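Local coordinates for NANS (YJHS), A 9-O-acetyl N-acetylneuraminic acid esterase (Escherichia coli O157:H7 EDL933, PDB 3PT5), which probably removes the 9-O-acetyl group from 9-O-acetyl-N-acetylneuraminate, letting the bacterium grow on this sialic acid of mammalian mucosal surfaces, at residues Lys53-Phe58 with Arg172-Lys177; Cys68-Ile73 with Gly142-Arg147; Thr25-Ser30 with Gln165-Arg170. All coordinates share one frame; numbering follows the deposited sequence.

Contact 1: Lys53-Phe58 with Arg172-Lys177; sequences KQLARF and RAALVK
Strand 52-55 and the C-terminal part of helix 162-176 approach most closely at Leu55 and Ala174, whose CA atoms lie 7.4 Å apart, with no hydrogen bond between the two segments. This is helix-on-sheet packing in the alpha/beta fold of an SGNH hydrolase, here near the edge of the central sheet. Leu55 carries the strand's side of it. Its first torsion (chi1 -69°) sends the branch point off the strand towards the helix, where CD1 takes the alanines and CD2 the lysine. CD1 lies 4.0 Å from Ala174 CB and 4.4 Å from Ala173 CB. Alanine suits both helical positions, because a single methyl lets the branched leucine come up close to the helix backbone. Ala174 meets side chains of strands 52-55, 122-130 and 20-28, its methyl being small enough to sit down over the sheet.

The carbonyl O of Leu55 is bound by Arg170 NH2, one turn back along the helix from Ala174, which adds a polar tie beside the apolar one. At the outer margin Lys177 contributes its aliphatic part, running back along the leucine so that the two side chains point opposite ways. A bend at its last torsion (chi4 -76°) takes NZ to the carbonyl O of Asn71, a weak hydrogen bond, while Lys177 CE stays 3.6 Å from Leu55 CD2.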
loop_
_atom_site.group_PDB
_atom_site.type_symbol
_atom_site.label_atom_id
_atom_site.label_comp_id
_atom_site.label_asym_id
_atom_site.label_seq_id
_atom_site.Cartn_x
_atom_site.Cartn_y
_atom_site.Cartn_z
ATOM N N LYS A 53 2.676 -13.775 0.932
ATOM C CA LYS A 53 2.807 -13.530 2.381
ATOM C C LYS A 53 2.998 -12.052 2.677
ATOM O O LYS A 53 3.180 -11.236 1.758
ATOM C CB LYS A 53 3.993 -14.329 2.941
ATOM C CG LYS A 53 3.941 -15.797 2.676
ATOM C CD LYS A 53 2.834 -16.478 3.471
ATOM C CE LYS A 53 2.920 -17.996 3.268
ATOM N NZ LYS A 53 1.642 -18.620 3.719
ATOM N N GLN A 54 2.882 -11.709 3.956
ATOM C CA GLN A 54 3.184 -10.359 4.413
ATOM C C GLN A 54 3.884 -10.444 5.743
ATOM O O GLN A 54 3.836 -11.478 6.401
ATOM C CB GLN A 54 1.908 -9.502 4.514
ATOM C CG GLN A 54 0.913 -9.982 5.632
ATOM C CD GLN A 54 -0.335 -9.151 5.701
ATOM O OE1 GLN A 54 -0.257 -7.914 5.748
ATOM N NE2 GLN A 54 -1.513 -9.813 5.717
ATOM N N LEU A 55 4.541 -9.364 6.133
ATOM C CA LEU A 55 5.062 -9.253 7.490
ATOM C C LEU A 55 3.972 -8.772 8.425
ATOM O O LEU A 55 3.411 -7.701 8.232
ATOM C CB LEU A 55 6.276 -8.328 7.561
ATOM C CG LEU A 55 7.621 -8.716 6.933
ATOM C CD1 LEU A 55 8.663 -7.725 7.408
ATOM C CD2 LEU A 55 8.069 -10.109 7.314
ATOM N N ALA A 56 3.686 -9.574 9.453
ATOM C CA ALA A 56 2.607 -9.253 10.406
ATOM C C ALA A 56 2.877 -8.023 11.257
ATOM O O ALA A 56 4.007 -7.616 11.456
ATOM C CB ALA A 56 2.339 -10.440 11.337
ATOM N N ARG A 57 1.793 -7.462 11.796
ATOM C CA ARG A 57 1.856 -6.312 12.683
ATOM C C ARG A 57 0.901 -6.502 13.852
ATOM O O ARG A 57 1.287 -6.248 15.001
ATOM C CB ARG A 57 1.511 -5.009 11.949
ATOM C CG ARG A 57 1.718 -3.764 12.818
ATOM C CD ARG A 57 1.367 -2.454 12.096
ATOM N NE ARG A 57 2.075 -2.298 10.824
ATOM C CZ ARG A 57 3.264 -1.723 10.704
ATOM N NH1 ARG A 57 3.848 -1.609 9.514
ATOM N NH2 ARG A 57 3.866 -1.223 11.776
ATOM N N PHE A 58 -0.326 -6.928 13.558
ATOM C CA PHE A 58 -1.399 -6.930 14.561
ATOM C C PHE A 58 -1.226 -8.157 15.447
ATOM O O PHE A 58 -0.367 -9.006 15.193
ATOM C CB PHE A 58 -2.774 -6.944 13.888
ATOM C CG PHE A 58 -2.934 -5.892 12.784
ATOM C CD1 PHE A 58 -2.361 -4.619 12.901
ATOM C CD2 PHE A 58 -3.674 -6.184 11.647
ATOM C CE1 PHE A 58 -2.511 -3.684 11.879
ATOM C CE2 PHE A 58 -3.836 -5.249 10.640
ATOM C CZ PHE A 58 -3.257 -4.013 10.755
ATOM N N ARG A 172 14.201 -4.177 6.144
ATOM C CA ARG A 172 15.432 -4.888 6.509
ATOM C C ARG A 172 15.091 -6.264 7.039
ATOM O O ARG A 172 15.736 -7.227 6.663
ATOM C CB ARG A 172 16.177 -4.139 7.599
ATOM C CG ARG A 172 17.039 -3.022 7.137
ATOM C CD ARG A 172 17.606 -2.334 8.374
ATOM N NE ARG A 172 18.668 -1.393 8.042
ATOM C CZ ARG A 172 18.967 -0.307 8.751
ATOM N NH1 ARG A 172 18.278 -0.003 9.850
ATOM N NH2 ARG A 172 19.969 0.475 8.356
ATOM N N ALA A 173 14.066 -6.355 7.894
ATOM C CA ALA A 173 13.664 -7.611 8.525
ATOM C C ALA A 173 13.276 -8.616 7.464
ATOM O O ALA A 173 13.563 -9.809 7.584
ATOM C CB ALA A 173 12.492 -7.398 9.499
ATOM N N ALA A 174 12.610 -8.126 6.417
ATOM C CA ALA A 174 12.168 -9.003 5.348
ATOM C C ALA A 174 13.358 -9.602 4.596
ATOM O O ALA A 174 13.321 -10.777 4.201
ATOM C CB ALA A 174 11.246 -8.250 4.394
ATOM N N LEU A 175 14.393 -8.796 4.403
ATOM C CA LEU A 175 15.610 -9.232 3.690
ATOM C C LEU A 175 16.486 -10.133 4.555
ATOM O O LEU A 175 17.002 -11.155 4.083
ATOM C CB LEU A 175 16.385 -8.036 3.126
ATOM C CG LEU A 175 15.580 -7.187 2.108
ATOM C CD1 LEU A 175 16.352 -5.938 1.667
ATOM C CD2 LEU A 175 15.135 -8.012 0.895
ATOM N N VAL A 176 16.621 -9.774 5.828
ATOM C CA VAL A 176 17.377 -10.554 6.822
ATOM C C VAL A 176 16.826 -11.956 7.095
ATOM O O VAL A 176 17.588 -12.878 7.426
ATOM C CB VAL A 176 17.463 -9.760 8.162
ATOM C CG1 VAL A 176 17.834 -10.669 9.346
ATOM C CG2 VAL A 176 18.397 -8.605 8.017
ATOM N N LYS A 177 15.513 -12.118 6.967
ATOM C CA LYS A 177 14.835 -13.406 7.157
ATOM C C LYS A 177 15.436 -14.557 6.363
ATOM O O LYS A 177 15.466 -15.677 6.847
ATOM C CB LYS A 177 13.345 -13.304 6.828
ATOM C CG LYS A 177 12.488 -12.726 7.966
ATOM C CD LYS A 177 11.092 -13.296 7.933
ATOM C CE LYS A 177 10.174 -12.542 8.882
ATOM N NZ LYS A 177 10.346 -12.865 10.322
#

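Contact 2: Cys68-Ile73 with Gly142-Arg147; sequences CHFNDI and GTYSER
Phe70 meets the carbonyl oxygen of Arg147 at the base of its side chain: Phe70 CB lies 3.1 Å and Phe70 CG 3.4 Å from Arg147 O. Phe70 occupies the second position of a type II beta turn, His69 to Asp72, in the loop between strands 52-55 and 73-75, and it faces the end of the short strand 144-145. The oxygen stands oblique to the ring, and no direct hydrogen bond joins the two segments. Phenylalanine suits the place because one apolar side chain touches both ends of the 144-147 piece: with CG anti to the backbone N (chi1 -178°), CB and CG lie against Arg147 O while the rim of the ring extends towards the tyrosine, Phe70 CZ coming to 4.3 Å from Tyr144 OH.

A water bridges the backbones beside this contact. It donates to Arg147 O at 2.7 Å and accepts a weak bond from Phe70 N, so the carbonyl that touches the phenylalanine also has a polar partner.

In the next shell, Asn71 takes the third position of the turn with positive phi (72°), a conformation that asparagine tolerates better than most residues, and its OD1 stands on one face of the Phe70 ring, towards the rim. Both aromatic residues lie on helix 162-176: Phe70 packs on Arg170, while Tyr144 lies against Gln165 and Asp166 and its hydroxyl is held by a hydrogen bond with Ser169 OG. The turn closes through the bond from Asp72 N to His69 O. Asp72 turns its carboxylate back to the first residue of the turn, across its open end, where OD2 accepts from His69 N at 2.9 Å, met from above the carboxylate plane.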
loop_
_atom_site.group_PDB
_atom_site.type_symbol
_atom_site.label_atom_id
_atom_site.label_comp_id
_atom_site.label_asym_id
_atom_site.label_seq_id
_atom_site.Cartn_x
_atom_site.Cartn_y
_atom_site.Cartn_z
ATOM N N CYS A 68 -0.420 -13.823 15.975
ATOM C CA CYS A 68 0.856 -13.628 15.297
ATOM C C CYS A 68 1.663 -12.572 16.005
ATOM O O CYS A 68 1.119 -11.769 16.793
ATOM C CB CYS A 68 0.651 -13.280 13.819
ATOM S SG CYS A 68 -0.463 -11.843 13.556
ATOM N N HIS A 69 2.970 -12.619 15.765
ATOM C CA HIS A 69 3.912 -11.650 16.315
ATOM C C HIS A 69 4.334 -10.688 15.223
ATOM O O HIS A 69 4.205 -11.002 14.035
ATOM C CB HIS A 69 5.145 -12.363 16.892
ATOM N N PHE A 70 4.853 -9.540 15.636
ATOM C CA PHE A 70 5.352 -8.517 14.742
ATOM C C PHE A 70 6.422 -9.121 13.850
ATOM O O PHE A 70 7.359 -9.765 14.328
ATOM C CB PHE A 70 5.952 -7.375 15.579
ATOM C CG PHE A 70 6.470 -6.203 14.772
ATOM C CD1 PHE A 70 5.597 -5.317 14.135
ATOM C CD2 PHE A 70 7.828 -5.961 14.700
ATOM C CE1 PHE A 70 6.078 -4.213 13.409
ATOM C CE2 PHE A 70 8.327 -4.852 13.981
ATOM C CZ PHE A 70 7.448 -3.988 13.331
ATOM N N ASN A 71 6.285 -8.895 12.550
ATOM C CA ASN A 71 7.232 -9.402 11.549
ATOM C C ASN A 71 7.178 -10.916 11.279
ATOM O O ASN A 71 8.005 -11.453 10.523
ATOM C CB ASN A 71 8.671 -8.898 11.794
ATOM C CG ASN A 71 8.838 -7.443 11.413
ATOM O OD1 ASN A 71 7.974 -6.891 10.740
ATOM N ND2 ASN A 71 9.933 -6.815 11.846
ATOM N N ASP A 72 6.187 -11.598 11.839
ATOM C CA ASP A 72 5.944 -12.973 11.457
ATOM C C ASP A 72 5.573 -12.996 9.968
ATOM O O ASP A 72 4.895 -12.091 9.468
ATOM C CB ASP A 72 4.805 -13.578 12.265
ATOM C CG ASP A 72 5.241 -14.097 13.613
ATOM O OD1 ASP A 72 6.421 -13.904 14.001
ATOM O OD2 ASP A 72 4.371 -14.719 14.271
ATOM N N ILE A 73 6.001 -14.039 9.274
ATOM C CA ILE A 73 5.469 -14.333 7.952
ATOM C C ILE A 73 4.054 -14.917 8.088
ATOM O O ILE A 73 3.850 -15.985 8.715
ATOM C CB ILE A 73 6.413 -15.295 7.184
ATOM C CG1 ILE A 73 7.736 -14.572 6.876
ATOM C CG2 ILE A 73 5.749 -15.795 5.898
ATOM C CD1 ILE A 73 8.637 -15.303 5.882
ATOM N N GLY A 142 4.021 10.270 16.844
ATOM C CA GLY A 142 3.871 8.962 17.478
ATOM C C GLY A 142 5.203 8.466 18.030
ATOM O O GLY A 142 6.131 9.240 18.232
ATOM N N THR A 143 5.298 7.169 18.270
ATOM C CA THR A 143 6.519 6.565 18.800
ATOM C C THR A 143 6.830 5.302 18.011
ATOM O O THR A 143 5.988 4.818 17.245
ATOM C CB THR A 143 6.385 6.233 20.317
ATOM O OG1 THR A 143 5.224 5.415 20.540
ATOM C CG2 THR A 143 6.230 7.514 21.116
ATOM N N TYR A 144 8.046 4.785 18.185
ATOM C CA TYR A 144 8.428 3.520 17.576
ATOM C C TYR A 144 8.785 2.526 18.674
ATOM O O TYR A 144 9.563 2.857 19.554
ATOM C CB TYR A 144 9.606 3.689 16.609
ATOM C CG TYR A 144 9.927 2.389 15.895
ATOM C CD1 TYR A 144 9.109 1.928 14.857
ATOM C CD2 TYR A 144 11.023 1.618 16.263
ATOM C CE1 TYR A 144 9.373 0.722 14.217
ATOM C CE2 TYR A 144 11.301 0.409 15.618
ATOM C CZ TYR A 144 10.470 -0.027 14.599
ATOM O OH TYR A 144 10.738 -1.214 13.954
ATOM N N SER A 145 8.215 1.320 18.597
ATOM C CA SER A 145 8.479 0.217 19.538
ATOM C C SER A 145 9.253 -0.871 18.804
ATOM O O SER A 145 8.852 -1.283 17.718
ATOM C CB SER A 145 7.148 -0.339 20.066
ATOM O OG SER A 145 7.207 -1.739 20.354
ATOM N N GLU A 146 10.366 -1.324 19.380
ATOM C CA GLU A 146 11.195 -2.357 18.742
ATOM C C GLU A 146 10.437 -3.648 18.500
ATOM O O GLU A 146 10.612 -4.307 17.465
ATOM C CB GLU A 146 12.437 -2.639 19.588
ATOM C CG GLU A 146 13.364 -1.440 19.737
ATOM C CD GLU A 146 13.866 -0.902 18.411
ATOM O OE1 GLU A 146 14.288 -1.719 17.549
ATOM O OE2 GLU A 146 13.835 0.343 18.230
ATOM N N ARG A 147 9.602 -4.005 19.467
ATOM C CA ARG A 147 8.921 -5.259 19.452
ATOM C C ARG A 147 7.657 -5.199 18.593
ATOM O O ARG A 147 7.180 -6.242 18.134
ATOM C CB ARG A 147 8.576 -5.674 20.882
ATOM C CG ARG A 147 8.217 -7.139 21.025
ATOM C CD ARG A 147 8.033 -7.578 22.482
ATOM N NE ARG A 147 9.291 -7.668 23.216
ATOM C CZ ARG A 147 10.156 -8.684 23.128
ATOM N NH1 ARG A 147 9.927 -9.704 22.308
ATOM N NH2 ARG A 147 11.269 -8.671 23.855
HETATM O O HOH W 1 6.459 -8.831 18.538
#

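Contact 3: Thr25-Ser30 with Gln165-Arg170; sequences TVAGQS and QDLVSR
Thr25 opens the contact by setting its methyl against Leu167 of the helix, with Thr25 CG2 3.5 Å from Leu167 CD1, tighter than usual van der Waals contact. The two side chains cross obliquely. Threonine suits this site because its two branches do different jobs. CG2 lies anti to the backbone N and makes the apolar touch, while OG1, beside that N, is hydrogen-bonded to Thr171 OG1, so a buried hydroxyl has its partner on the same helix.

Val26 points away from the helix, as alternation along a strand requires, and packs on Ile126. Ala27 returns to the helix side: its CB lies 3.8 Å from Leu167 CD1, so Leu167 CD1 is shared by Thr25 and Ala27. The alanine is small enough for the backbones to come close, the CA atoms of Ala27 and Leu167 being 7.4 Å apart. Leucine supplies the reach: chi1 (175°) swings its branch towards the strand and chi2 (68°) brings CD1 onto it. Gly28 then takes backbone angles (phi 129°) that glycine alone accommodates readily. This Gly-Gln-Ser end of the strand is consistent with the first conserved block of SGNH hydrolases; Gln29 OE1 accepts from Gly191 N.

The strand lies within the parallel part of the sheet, hydrogen-bonded to strand 122-130 through Val26 and to strand 182-189 through Thr25 and Ala27. Helix 162-176 connects those two flanking strands, a beta-alpha-beta crossover that passes over strand 20-28 in the SGNH-type fold, and its Leu167 and Val168 also touch Phe214 of helix 203-218.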
loop_
_atom_site.group_PDB
_atom_site.type_symbol
_atom_site.label_atom_id
_atom_site.label_comp_id
_atom_site.label_asym_id
_atom_site.label_seq_id
_atom_site.Cartn_x
_atom_site.Cartn_y
_atom_site.Cartn_z
ATOM N N THR A 25 7.968 -3.689 -0.725
ATOM C CA THR A 25 7.469 -2.842 0.361
ATOM C C THR A 25 6.349 -1.957 -0.183
ATOM O O THR A 25 6.435 -1.473 -1.275
ATOM C CB THR A 25 8.599 -1.976 0.928
ATOM O OG1 THR A 25 9.548 -2.851 1.558
ATOM C CG2 THR A 25 8.081 -0.994 1.982
ATOM N N VAL A 26 5.300 -1.761 0.614
ATOM C CA VAL A 26 4.154 -0.949 0.217
ATOM C C VAL A 26 4.003 0.092 1.294
ATOM O O VAL A 26 3.924 -0.261 2.474
ATOM C CB VAL A 26 2.863 -1.794 0.051
ATOM C CG1 VAL A 26 1.706 -0.902 -0.391
ATOM C CG2 VAL A 26 3.108 -2.869 -1.002
ATOM N N ALA A 27 4.032 1.372 0.914
ATOM C CA ALA A 27 4.045 2.424 1.935
ATOM C C ALA A 27 3.339 3.688 1.445
ATOM O O ALA A 27 3.050 3.853 0.236
ATOM C CB ALA A 27 5.496 2.729 2.326
ATOM N N GLY A 28 3.037 4.584 2.394
ATOM C CA GLY A 28 2.372 5.812 2.100
ATOM C C GLY A 28 1.165 6.070 2.958
ATOM O O GLY A 28 1.138 5.653 4.115
ATOM N N GLN A 29 0.148 6.709 2.361
ATOM C CA GLN A 29 -1.079 7.009 3.100
ATOM C C GLN A 29 -2.273 6.207 2.574
ATOM O O GLN A 29 -2.070 5.124 2.039
ATOM C CB GLN A 29 -1.294 8.517 3.279
ATOM C CG GLN A 29 -1.543 9.350 2.042
ATOM C CD GLN A 29 -1.388 10.833 2.365
ATOM O OE1 GLN A 29 -0.422 11.451 1.954
ATOM N NE2 GLN A 29 -2.295 11.375 3.168
ATOM N N SER A 30 -3.489 6.713 2.740
ATOM C CA SER A 30 -4.681 5.901 2.518
ATOM C C SER A 30 -4.760 5.166 1.194
ATOM O O SER A 30 -5.216 4.026 1.159
ATOM C CB SER A 30 -5.965 6.713 2.723
ATOM O OG SER A 30 -6.060 7.737 1.764
ATOM N N GLN A 165 11.172 4.747 10.497
ATOM C CA GLN A 165 11.840 3.658 11.208
ATOM C C GLN A 165 11.174 2.333 10.938
ATOM O O GLN A 165 11.841 1.319 10.811
ATOM C CB GLN A 165 11.787 3.915 12.704
ATOM C CG GLN A 165 12.688 5.034 13.155
ATOM C CD GLN A 165 12.575 5.250 14.654
ATOM O OE1 GLN A 165 12.904 4.357 15.451
ATOM N NE2 GLN A 165 12.074 6.421 15.049
ATOM N N ASP A 166 9.849 2.369 10.848
ATOM C CA ASP A 166 9.007 1.202 10.605
ATOM C C ASP A 166 9.236 0.722 9.164
ATOM O O ASP A 166 9.418 -0.474 8.925
ATOM C CB ASP A 166 7.551 1.616 10.875
ATOM C CG ASP A 166 6.571 0.444 10.882
ATOM O OD1 ASP A 166 6.091 0.075 9.787
ATOM O OD2 ASP A 166 6.231 -0.089 11.977
ATOM N N LEU A 167 9.263 1.664 8.231
ATOM C CA LEU A 167 9.554 1.385 6.829
ATOM C C LEU A 167 10.917 0.707 6.631
ATOM O O LEU A 167 11.013 -0.323 5.958
ATOM C CB LEU A 167 9.486 2.687 6.033
ATOM C CG LEU A 167 9.871 2.680 4.562
ATOM C CD1 LEU A 167 8.861 1.889 3.759
ATOM C CD2 LEU A 167 9.971 4.098 4.069
ATOM N N VAL A 168 11.956 1.292 7.224
ATOM C CA VAL A 168 13.330 0.768 7.107
ATOM C C VAL A 168 13.493 -0.545 7.873
ATOM O O VAL A 168 13.997 -1.535 7.330
ATOM C CB VAL A 168 14.374 1.843 7.531
ATOM C CG1 VAL A 168 15.756 1.217 7.860
ATOM C CG2 VAL A 168 14.538 2.843 6.434
ATOM N N SER A 169 13.007 -0.566 9.112
ATOM C CA SER A 169 13.149 -1.718 9.982
ATOM C C SER A 169 12.430 -2.953 9.452
ATOM O O SER A 169 13.004 -4.060 9.474
ATOM C CB SER A 169 12.719 -1.359 11.409
ATOM O OG SER A 169 11.849 -2.345 11.938
ATOM N N ARG A 170 11.215 -2.774 8.925
ATOM C CA ARG A 170 10.460 -3.890 8.357
ATOM C C ARG A 170 11.032 -4.374 7.020
ATOM O O ARG A 170 11.033 -5.561 6.759
ATOM C CB ARG A 170 8.982 -3.528 8.204
ATOM C CG ARG A 170 8.270 -3.630 9.496
ATOM C CD ARG A 170 6.961 -2.938 9.485
ATOM N NE ARG A 170 5.875 -3.548 8.724
ATOM C CZ ARG A 170 5.188 -4.630 9.067
ATOM N NH1 ARG A 170 5.565 -5.415 10.088
ATOM N NH2 ARG A 170 4.149 -4.968 8.344
#

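Overall arrangement
From the N terminus, contact 3 closes the longest loop, from strand 20-28 to helix 162-176. Strand 52-55 follows and is met by the end of that same helix in contact 1, so the loops of contacts 1 and 3 cross. Contact 2, joining 68-73 to 142-147, falls wholly within both. The helix thus ties an interior and a more peripheral strand of one sheet, and the surface loops of contact 2 lie against the same helix. Direct links join the three: Arg57 NH2 of contact 1 forms a salt bridge with Asp166 OD2 of contact 3, Ala56 probably hydrogen-bonds through its backbone to Asn71 and Asp72 of contact 2, and Tyr144 OH with Ser169 OG connects contacts 2 and 3.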